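Local coordinates for protein galactokinase (Bifidobacterium longum subsp. infantis ATCC 15697 = JCM 1222 = DSM 20088, PDB 6TEQ) that probably transfers a phosphate from ATP to galactose, and here holds a 2-fluorinated galactose in its sugar pocket, at residues Thr108-Ala113 with Leu151-Val156; Trp112-Arg115 with Lys121-Gly124; Met145-Ala150 with Asn193-Cys198. One frame throughout, in Å; residues are numbered along the deposited sequence.

Contact 1. Residues Thr108-Ala113 with Leu151-Val156; sequences TGVAWA and LALDDV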
# COMPACT_ATOMS: atom_id res chain seq x y z
N THR A 108 11.84 8.26 -11.57
CA THR A 108 11.98 8.90 -12.88
C THR A 108 10.61 8.87 -13.55
O THR A 108 10.22 9.81 -14.25
CB THR A 108 13.00 8.15 -13.73
OG1 THR A 108 14.20 8.08 -12.96
CG2 THR A 108 13.25 8.84 -15.03
N GLY A 109 9.93 7.73 -13.38
CA GLY A 109 8.66 7.49 -14.10
C GLY A 109 7.58 8.46 -13.63
O GLY A 109 6.66 8.75 -14.39
N VAL A 110 7.71 9.00 -12.44
CA VAL A 110 6.75 10.03 -11.94
C VAL A 110 6.89 11.34 -12.73
O VAL A 110 5.86 11.83 -13.24
CB VAL A 110 6.92 10.28 -10.44
CG1 VAL A 110 6.00 11.43 -10.05
CG2 VAL A 110 6.64 8.98 -9.65
N ALA A 111 8.11 11.81 -12.93
CA ALA A 111 8.35 12.99 -13.77
C ALA A 111 7.83 12.73 -15.20
O ALA A 111 7.14 13.59 -15.77
CB ALA A 111 9.77 13.42 -13.67
N TRP A 112 8.16 11.57 -15.75
CA TRP A 112 7.67 11.13 -17.09
C TRP A 112 6.15 11.19 -17.13
O TRP A 112 5.53 11.69 -18.19
CB TRP A 112 8.22 9.75 -17.36
CG TRP A 112 7.65 9.08 -18.55
CD1 TRP A 112 8.09 9.24 -19.83
CD2 TRP A 112 6.60 8.10 -18.59
NE1 TRP A 112 7.36 8.46 -20.68
CE2 TRP A 112 6.46 7.73 -19.94
CE3 TRP A 112 5.77 7.48 -17.63
CZ2 TRP A 112 5.54 6.79 -20.37
CZ3 TRP A 112 4.90 6.50 -18.05
CH2 TRP A 112 4.74 6.21 -19.41
N ALA A 113 5.50 10.62 -16.12
CA ALA A 113 4.02 10.58 -16.11
C ALA A 113 3.46 11.99 -16.04
O ALA A 113 2.49 12.30 -16.74
CB ALA A 113 3.49 9.73 -14.96
N LEU A 151 4.96 14.41 -4.86
CA LEU A 151 4.68 15.61 -4.05
C LEU A 151 5.84 16.60 -4.21
O LEU A 151 5.58 17.82 -4.33
CB LEU A 151 4.48 15.22 -2.59
CG LEU A 151 3.83 16.29 -1.73
CD1 LEU A 151 2.37 16.55 -2.10
CD2 LEU A 151 3.97 15.91 -0.29
N ALA A 152 7.06 16.11 -4.17
CA ALA A 152 8.25 16.98 -4.27
C ALA A 152 8.23 17.68 -5.64
O ALA A 152 8.46 18.90 -5.69
CB ALA A 152 9.52 16.18 -4.07
N LEU A 153 7.97 16.97 -6.74
CA LEU A 153 7.97 17.57 -8.07
C LEU A 153 6.86 18.60 -8.18
O LEU A 153 7.08 19.64 -8.80
CB LEU A 153 7.84 16.48 -9.14
CG LEU A 153 9.09 15.63 -9.31
CD1 LEU A 153 8.80 14.40 -10.19
CD2 LEU A 153 10.27 16.45 -9.88
N ASP A 154 5.68 18.29 -7.68
CA ASP A 154 4.54 19.22 -7.72
C ASP A 154 4.97 20.52 -7.04
O ASP A 154 4.61 21.60 -7.52
CB ASP A 154 3.32 18.60 -7.08
CG ASP A 154 2.17 19.58 -6.88
OD1 ASP A 154 1.42 19.73 -7.88
OD2 ASP A 154 2.16 20.27 -5.82
N ASP A 155 5.61 20.41 -5.90
CA ASP A 155 6.04 21.58 -5.13
C ASP A 155 7.07 22.36 -5.92
O ASP A 155 6.81 23.59 -6.12
CB ASP A 155 6.51 21.10 -3.76
CG ASP A 155 6.75 22.17 -2.73
OD1 ASP A 155 7.11 23.27 -3.16
OD2 ASP A 155 6.73 21.87 -1.55
N VAL A 156 8.18 21.75 -6.32
CA VAL A 156 9.32 22.57 -6.85
C VAL A 156 8.89 23.18 -8.17
O VAL A 156 9.46 24.23 -8.52
CB VAL A 156 10.66 21.86 -6.91
CG1 VAL A 156 11.05 21.37 -5.51
CG2 VAL A 156 10.61 20.71 -7.92
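With CG anti to its own carbonyl carbon (chi1 -72°) and the outer branch extended, Leu-153 carries its CD1 methyl across to helix 105-116, where Val-110 meets it with CG1, the branch lying anti to the valine backbone N (chi1 175°). CD1 is the one leucine atom that does the touching. Leu-153 CD1 comes to 3.7 Å from Ala-111 CB and 4.1 Å from Val-110 CG1. Leu-153 CD1 is also 3.8 Å from Ala-111 N, so it touches the backbone there as well. The small alanine thus allows a close approach, while the valine and leucine side chains cross obliquely beside it. This is helix-helix packing within the N-terminal domain of a GHMP kinase, where helices 105-116 and 141-156 lie near each other and strand 125-131 falls between them in the chain. The second helix starts at Ser-141 and Ser-142, residues that contact ADP in another structure of this protein. All three touching residues are buried, and no hydrogen bond spans the two segments. Leu-153 also reaches Leu-68 of strand 54-70, whereas Val-110 leans on Ser-178 of helix 165-183.

Contact 2. Residues Trp112-Arg115 with Lys121-Gly124; sequences WALR and KVKG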
# COMPACT_ATOMS: atom_id res chain seq x y z
N TRP A 112 8.16 11.57 -15.75
CA TRP A 112 7.67 11.13 -17.09
C TRP A 112 6.15 11.19 -17.13
O TRP A 112 5.53 11.69 -18.19
CB TRP A 112 8.22 9.75 -17.36
CG TRP A 112 7.65 9.08 -18.55
CD1 TRP A 112 8.09 9.24 -19.83
CD2 TRP A 112 6.60 8.10 -18.59
NE1 TRP A 112 7.36 8.46 -20.68
CE2 TRP A 112 6.46 7.73 -19.94
CE3 TRP A 112 5.77 7.48 -17.63
CZ2 TRP A 112 5.54 6.79 -20.37
CZ3 TRP A 112 4.90 6.50 -18.05
CH2 TRP A 112 4.74 6.21 -19.41
N ALA A 113 5.50 10.62 -16.12
CA ALA A 113 4.02 10.58 -16.11
C ALA A 113 3.46 11.99 -16.04
O ALA A 113 2.49 12.30 -16.74
CB ALA A 113 3.49 9.73 -14.96
N LEU A 114 4.02 12.87 -15.24
CA LEU A 114 3.55 14.28 -15.19
C LEU A 114 3.74 14.94 -16.57
O LEU A 114 2.83 15.62 -17.02
CB LEU A 114 4.29 15.03 -14.10
CG LEU A 114 3.96 14.55 -12.66
CD1 LEU A 114 4.90 15.15 -11.61
CD2 LEU A 114 2.51 14.92 -12.30
N ARG A 115 4.87 14.72 -17.22
CA ARG A 115 5.12 15.34 -18.53
C ARG A 115 4.08 14.76 -19.49
O ARG A 115 3.56 15.57 -20.30
CB ARG A 115 6.56 15.08 -18.94
CG ARG A 115 7.53 15.95 -18.15
CD ARG A 115 8.93 15.35 -18.13
NE ARG A 115 9.53 15.20 -19.44
CZ ARG A 115 10.14 16.18 -20.08
NH1 ARG A 115 10.67 15.93 -21.26
NH2 ARG A 115 10.27 17.38 -19.55
N LYS A 121 6.16 22.02 -17.64
CA LYS A 121 7.10 22.74 -16.73
C LYS A 121 8.00 21.71 -16.04
O LYS A 121 9.11 22.08 -15.63
CB LYS A 121 6.36 23.56 -15.67
N VAL A 122 7.59 20.44 -15.94
CA VAL A 122 8.38 19.42 -15.21
C VAL A 122 9.55 19.00 -16.09
O VAL A 122 9.35 18.35 -17.14
CB VAL A 122 7.51 18.20 -14.83
CG1 VAL A 122 8.35 17.08 -14.16
CG2 VAL A 122 6.36 18.65 -13.96
N LYS A 123 10.73 19.32 -15.64
CA LYS A 123 12.01 18.92 -16.25
C LYS A 123 12.69 17.93 -15.29
O LYS A 123 12.03 17.23 -14.47
CB LYS A 123 12.88 20.16 -16.53
CG LYS A 123 12.25 21.31 -17.29
CD LYS A 123 11.78 20.86 -18.62
CE LYS A 123 11.00 21.87 -19.44
NZ LYS A 123 11.88 22.92 -19.97
N GLY A 124 14.01 17.88 -15.33
CA GLY A 124 14.81 16.92 -14.59
C GLY A 124 14.82 17.18 -13.12
O GLY A 124 14.26 18.23 -12.62
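Val-122 O receives the NH2 group of Arg-115 at 2.8 Å, in a nearly straight bond with an N-H...O angle of 165°. The oxygen lies in the guanidinium plane, and the donor in turn sits in the carbonyl plane, with a C=O...N angle of 150°. What allows this is a bend in the arginine chain at chi3 (61°), which turns the guanidinium so that its edge meets the loop. The methylene stem passes the same oxygen on the way, with Arg-115 CG 3.2 Å from Val-122 O, and CG also lies 4.0 Å from Val-122 CB. Beside the polar bond Leu-114 CB lies 4.2 Å from Val-122 CG2. Lys-123 brings its CD to the guanidinium edge, 3.9 Å from Arg-115 NH2. The bond ties the last turn of helix 105-116 to the loop that leads into strand 125-131, so it closes a short helix-loop-strand connection in the N-terminal domain, away from the substrate sites. Lys-123 NZ stands 5.8 Å from Arg-115 NH2, and the nearby like charge would probably disfavour their closer approach; the straight, in-plane bond to the carbonyl probably favours this orientation of the guanidinium.

Contact 3. Residues Met145-Ala150 with Asn193-Cys198; sequences MTCSTA and NASMRC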
# COMPACT_ATOMS: atom_id res chain seq x y z
N MET A 145 7.83 5.72 -2.31
CA MET A 145 8.86 6.35 -3.20
C MET A 145 8.16 7.19 -4.29
O MET A 145 8.62 8.32 -4.59
CB MET A 145 9.76 5.29 -3.82
CG MET A 145 10.77 5.85 -4.78
SD MET A 145 12.05 4.69 -5.12
CE MET A 145 13.02 4.71 -3.61
N THR A 146 7.17 6.64 -4.94
CA THR A 146 6.52 7.36 -6.07
C THR A 146 5.75 8.56 -5.54
O THR A 146 5.76 9.60 -6.20
CB THR A 146 5.66 6.45 -6.96
OG1 THR A 146 4.63 5.86 -6.12
CG2 THR A 146 6.47 5.41 -7.69
N CYS A 147 5.05 8.45 -4.43
CA CYS A 147 4.23 9.55 -3.90
C CYS A 147 5.09 10.66 -3.30
O CYS A 147 4.76 11.87 -3.52
CB CYS A 147 3.18 9.01 -2.92
SG CYS A 147 1.95 8.01 -3.77
N SER A 148 6.21 10.31 -2.66
CA SER A 148 7.11 11.38 -2.11
C SER A 148 7.69 12.15 -3.30
O SER A 148 7.73 13.35 -3.24
CB SER A 148 8.21 10.84 -1.27
OG SER A 148 9.03 9.90 -1.93
N THR A 149 8.03 11.44 -4.38
CA THR A 149 8.62 12.10 -5.58
C THR A 149 7.54 12.98 -6.23
O THR A 149 7.86 14.08 -6.62
CB THR A 149 9.12 11.06 -6.57
OG1 THR A 149 10.06 10.18 -5.98
CG2 THR A 149 9.77 11.70 -7.77
N ALA A 150 6.31 12.50 -6.34
CA ALA A 150 5.21 13.24 -7.01
C ALA A 150 4.94 14.49 -6.20
O ALA A 150 4.79 15.56 -6.78
CB ALA A 150 3.95 12.37 -7.10
N ASN A 193 -3.23 6.13 -2.88
CA ASN A 193 -4.30 6.86 -2.20
C ASN A 193 -4.03 6.89 -0.73
O ASN A 193 -4.18 7.99 -0.08
CB ASN A 193 -5.69 6.26 -2.56
CG ASN A 193 -6.23 6.74 -3.89
OD1 ASN A 193 -6.80 7.82 -3.93
ND2 ASN A 193 -5.99 6.02 -4.97
N ALA A 194 -3.62 5.78 -0.12
CA ALA A 194 -3.28 5.77 1.33
C ALA A 194 -2.18 6.75 1.59
O ALA A 194 -2.29 7.58 2.49
CB ALA A 194 -2.89 4.39 1.78
N SER A 195 -1.11 6.68 0.83
CA SER A 195 0.13 7.41 1.14
C SER A 195 -0.14 8.91 1.06
O SER A 195 0.47 9.70 1.80
CB SER A 195 1.24 6.97 0.17
OG SER A 195 2.48 7.48 0.57
N MET A 196 -1.07 9.34 0.20
CA MET A 196 -1.25 10.78 -0.05
C MET A 196 -2.58 11.30 0.51
O MET A 196 -2.76 12.54 0.48
CB MET A 196 -1.15 11.12 -1.54
CG MET A 196 0.21 10.79 -2.04
SD MET A 196 0.53 11.52 -3.65
CE MET A 196 1.31 13.05 -3.11
N ARG A 197 -3.43 10.44 1.07
CA ARG A 197 -4.75 10.92 1.50
C ARG A 197 -5.17 10.46 2.88
O ARG A 197 -6.15 11.04 3.42
CB ARG A 197 -5.84 10.56 0.47
CG ARG A 197 -5.54 11.10 -0.90
CD ARG A 197 -6.49 10.54 -1.85
NE ARG A 197 -7.79 11.24 -1.75
CZ ARG A 197 -8.86 10.93 -2.41
NH1 ARG A 197 -8.89 9.84 -3.17
NH2 ARG A 197 -9.91 11.73 -2.29
N CYS A 198 -4.42 9.56 3.51
CA CYS A 198 -4.74 9.16 4.90
C CYS A 198 -4.56 10.35 5.83
O CYS A 198 -3.82 11.30 5.47
CB CYS A 198 -3.93 7.97 5.33
SG CYS A 198 -4.47 6.40 4.61
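No flat group takes part where Cys-147 meets Met-196; those nearby, the Arg-197 guanidinium and the Asn-193 amide, pair with each other along helix 190-197. Asn-193 OD1 lies at the guanidinium edge, in its plane, and takes a hydrogen bond from Arg-197 NH1 at 3.0 Å, the donor tilted 20° from the amide carbonyl plane. Arg-197 also forms a salt bridge with Asp-165. Across the contact, Cys-147 turns SG anti to its carbonyl carbon and beside the backbone N (chi1 -68°), which sets it against the methionine stem, with Cys-147 CB 3.6 Å and Cys-147 SG 3.7 Å from Met-196 CG. Met-196 is modelled in two conformers, and the distances given for its side chain belong to one of them. Ser-195 flanks the pair, its OG 3.9 Å from Cys-147 CB. The contact joins helix 141-156, which follows the loop that holds ADP-binding Gly-136 and Gly-138, to helix 190-197, which starts beside the sugar-binding residues Thr-187 to Gly-189; the bound fluorogalactose is about 11 Å from the Cys-147 side chain. Between the helices carbon and sulfur atoms meet by van der Waals contact, while the Ser-195 hydroxyl, hydrogen-bonded to Pro-38 O of strand 33-42, need not find a partner across the contact.

Contacts 1 and 3 are buried and apolar between their segments, and both use helix 141-156, whose successive turns face helix 105-116 in one and helix 190-197 in the other. They meet where Val-110 CG1 lies 3.6 Å from Ala-150 CA and Val-110 CG2 lies 3.6 Å from Thr-146 O. From contact centre to chain centre the distance is about 10 Å for contact 3, 19 Å for contact 1 and 24 Å for contact 2, which alone of the three has a hydrogen bond across its segments. Contact 2 shares helix 105-116 with contact 1, and Ala-111 CB packs 4.0 Å from Val-122 CG1. The partly buried contact is the one bonded through a charged side chain.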